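Local coordinates for esterase (Alcaligenes sp., PDB 1QLW) that hydrolyses carboxylic esters, probably through the catalytic triad typical of alpha/beta hydrolases, at the interface of chains A and B. Residues are numbered along the deposited sequence; one frame, centred on the assembly and turned at random. Chains: chain A/B, Esterase.

The interface of chains A and B. Residues chain A 33-35, 114, 118; chain B 132-135.
B:Leu133 and A:Ile114 supply the apolar core of this patch of a two-fold symmetric, possibly dimeric interface, in which an extended stretch of chain B, residues 132-135, lies against a loop and the helix 115-121 of chain A. The CD1 methyl of B:Leu133 meets the CG2 methyl of A:Ile114 at 3.8 Å, the two side chains slanting across one another. Beta-branching suits the isoleucine: CG1 lies between the backbone N and the carbonyl carbon (chi1 52°), and while CG2 meets the leucine, CG1 carries CD1 toward the peptide between B:Phe134 and B:Ala135. CD1 of A:Ile114 ends 4.1 Å from the backbone N of B:Ala135. The backbone N of B:Ala135 donates a hydrogen bond of 3.0 Å to the carbonyl O of A:Leu33, in the carbonyl plane. The small side chain of B:Ala135 probably helps its backbone lie close; the carbonyl O of B:Ala135 faces CB of A:Leu33 at 3.5 Å.

The carbonyl O of B:Leu133 is approached by two groups. Water 1 links it to the backbone N of A:Leu35, and asparagine suits the other place because its short amide, with CG anti to the carbonyl carbon (chi1 -80°), reaches it from the helix with a possible N-H donor. As modelled, OD1 of A:Asn118 lies 3.0 Å from the carbonyl O of B:Leu133, an acceptor against an acceptor, while ND2 of A:Asn118 makes a weak bond to the same B:Leu133 O at 3.5 Å; the amide assignment is therefore doubtful, and a half-turn would put a donor in the nearer place. A leucine in place of A:Asn118 would probably leave the B:Leu133 carbonyl facing an apolar side chain without an N-H, losing whatever the amide provides. Beside this polar spot, the CD1 methyl of A:Leu35 rests 3.9 Å from CA of B:Asp132.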
ATOM      1  N   LEU A  33     -19.248 -12.733   2.610  1.00 14.87           N
ATOM      2  CA  LEU A  33     -18.515 -11.500   2.364  1.00 15.16           C
ATOM      3  C   LEU A  33     -18.913 -10.360   3.269  1.00 15.26           C
ATOM      4  O   LEU A  33     -18.209  -9.347   3.354  1.00 16.50           O
ATOM      5  CB  LEU A  33     -18.707 -11.035   0.915  1.00 15.55           C
ATOM      6  CG  LEU A  33     -18.130 -11.951  -0.157  1.00 15.61           C
ATOM      7  CD1 LEU A  33     -18.477 -11.384  -1.527  1.00 16.78           C
ATOM      8  CD2 LEU A  33     -16.631 -12.138   0.007  1.00 16.15           C
ATOM      9  N   SER A  34     -20.064 -10.461   3.930  1.00 16.67           N
ATOM     10  CA  SER A  34     -20.610  -9.337   4.680  1.00 18.80           C
ATOM     11  C   SER A  34     -21.504  -9.859   5.797  1.00 18.72           C
ATOM     12  O   SER A  34     -22.133 -10.891   5.653  1.00 22.08           O
ATOM     13  CB  SER A  34     -21.383  -8.444   3.718  1.00 21.20           C
ATOM     14  OG  SER A  34     -21.931  -7.321   4.358  1.00 24.51           O
ATOM     15  N   LEU A  35     -21.599  -9.065   6.836  1.00 19.92           N
ATOM     16  CA  LEU A  35     -22.502  -9.261   7.950  1.00 22.66           C
ATOM     17  C   LEU A  35     -23.668  -8.274   7.901  1.00 24.93           C
ATOM     18  O   LEU A  35     -24.500  -8.296   8.816  1.00 28.47           O
ATOM     19  CB  LEU A  35     -21.748  -9.042   9.265  1.00 24.30           C
ATOM     20  CG  LEU A  35     -20.302  -9.536   9.392  1.00 24.84           C
ATOM     21  CD1 LEU A  35     -19.674  -8.897  10.626  1.00 27.28           C
ATOM     22  CD2 LEU A  35     -20.268 -11.060   9.410  1.00 26.10           C
ATOM     23  N   ILE A 114     -11.478 -12.353   3.517  1.00 13.27           N
ATOM     24  CA  ILE A 114     -11.958 -12.321   4.890  1.00 13.76           C
ATOM     25  C   ILE A 114     -13.126 -13.259   5.136  1.00 13.13           C
ATOM     26  O   ILE A 114     -13.692 -13.304   6.233  1.00 14.35           O
ATOM     27  CB  ILE A 114     -12.279 -10.886   5.346  1.00 14.34           C
ATOM     28  CG1 ILE A 114     -13.211 -10.115   4.421  1.00 15.13           C
ATOM     29  CG2 ILE A 114     -10.946 -10.133   5.537  1.00 15.81           C
ATOM     30  CD1 ILE A 114     -14.609 -10.682   4.270  1.00 16.89           C
ATOM     31  N   ASN A 118     -15.572 -13.975   8.697  1.00 13.75           N
ATOM     32  CA  ASN A 118     -17.010 -13.726   8.791  1.00 14.05           C
ATOM     33  C   ASN A 118     -17.785 -15.018   9.019  1.00 13.76           C
ATOM     34  O   ASN A 118     -18.799 -14.994   9.720  1.00 14.60           O
ATOM     35  CB  ASN A 118     -17.501 -13.020   7.527  1.00 15.02           C
ATOM     36  CG  ASN A 118     -17.221 -11.527   7.507  1.00 16.12           C
ATOM     37  OD1 ASN A 118     -17.547 -10.873   6.490  1.00 16.81           O
ATOM     38  ND2 ASN A 118     -16.684 -10.990   8.563  1.00 17.81           N
TER
ATOM     39  N   ASP B 132     -15.734  -6.644  12.727  1.00 17.32           N
ATOM     40  CA  ASP B 132     -16.744  -6.525  11.677  1.00 18.36           C
ATOM     41  C   ASP B 132     -16.000  -6.200  10.370  1.00 17.64           C
ATOM     42  O   ASP B 132     -15.352  -5.150  10.311  1.00 20.26           O
ATOM     43  CB  ASP B 132     -17.679  -5.364  11.991  1.00 22.15           C
ATOM     44  CG  ASP B 132     -18.801  -5.715  12.940  0.55 23.91           C
ATOM     45  OD1 ASP B 132     -18.944  -6.872  13.363  0.56 24.92           O
ATOM     46  OD2 ASP B 132     -19.593  -4.804  13.258  0.55 26.53           O
ATOM     47  N   LEU B 133     -16.043  -7.093   9.395  1.00 15.36           N
ATOM     48  CA  LEU B 133     -15.311  -6.999   8.146  1.00 14.71           C
ATOM     49  C   LEU B 133     -16.260  -7.165   6.969  1.00 14.01           C
ATOM     50  O   LEU B 133     -17.250  -7.913   7.076  1.00 15.85           O
ATOM     51  CB  LEU B 133     -14.278  -8.132   8.025  1.00 15.61           C
ATOM     52  CG  LEU B 133     -13.290  -8.241   9.164  1.00 14.77           C
ATOM     53  CD1 LEU B 133     -12.307  -9.380   8.966  1.00 16.92           C
ATOM     54  CD2 LEU B 133     -12.508  -6.938   9.357  1.00 18.31           C
ATOM     55  N   PHE B 134     -15.919  -6.576   5.837  1.00 13.84           N
ATOM     56  CA  PHE B 134     -16.685  -6.852   4.626  1.00 15.15           C
ATOM     57  C   PHE B 134     -15.764  -6.744   3.413  1.00 14.35           C
ATOM     58  O   PHE B 134     -14.738  -6.071   3.467  1.00 15.41           O
ATOM     59  CB  PHE B 134     -17.928  -5.994   4.431  1.00 17.97           C
ATOM     60  CG  PHE B 134     -17.617  -4.541   4.304  1.00 18.64           C
ATOM     61  CD1 PHE B 134     -17.550  -3.749   5.444  1.00 20.26           C
ATOM     62  CD2 PHE B 134     -17.498  -3.918   3.063  1.00 21.19           C
ATOM     63  CE1 PHE B 134     -17.285  -2.392   5.376  1.00 21.58           C
ATOM     64  CE2 PHE B 134     -17.253  -2.551   2.997  1.00 22.31           C
ATOM     65  CZ  PHE B 134     -17.144  -1.801   4.148  1.00 21.74           C
ATOM     66  N   ALA B 135     -16.174  -7.375   2.338  1.00 14.53           N
ATOM     67  CA  ALA B 135     -15.563  -7.177   1.041  1.00 14.73           C
ATOM     68  C   ALA B 135     -16.709  -7.032   0.044  1.00 15.29           C
ATOM     69  O   ALA B 135     -17.710  -7.749   0.145  1.00 17.69           O
ATOM     70  CB  ALA B 135     -14.634  -8.305   0.630  1.00 16.84           C
TER
HETATM   71  O   HOH W   1     -19.848  -6.920   7.301  1.00 25.35           O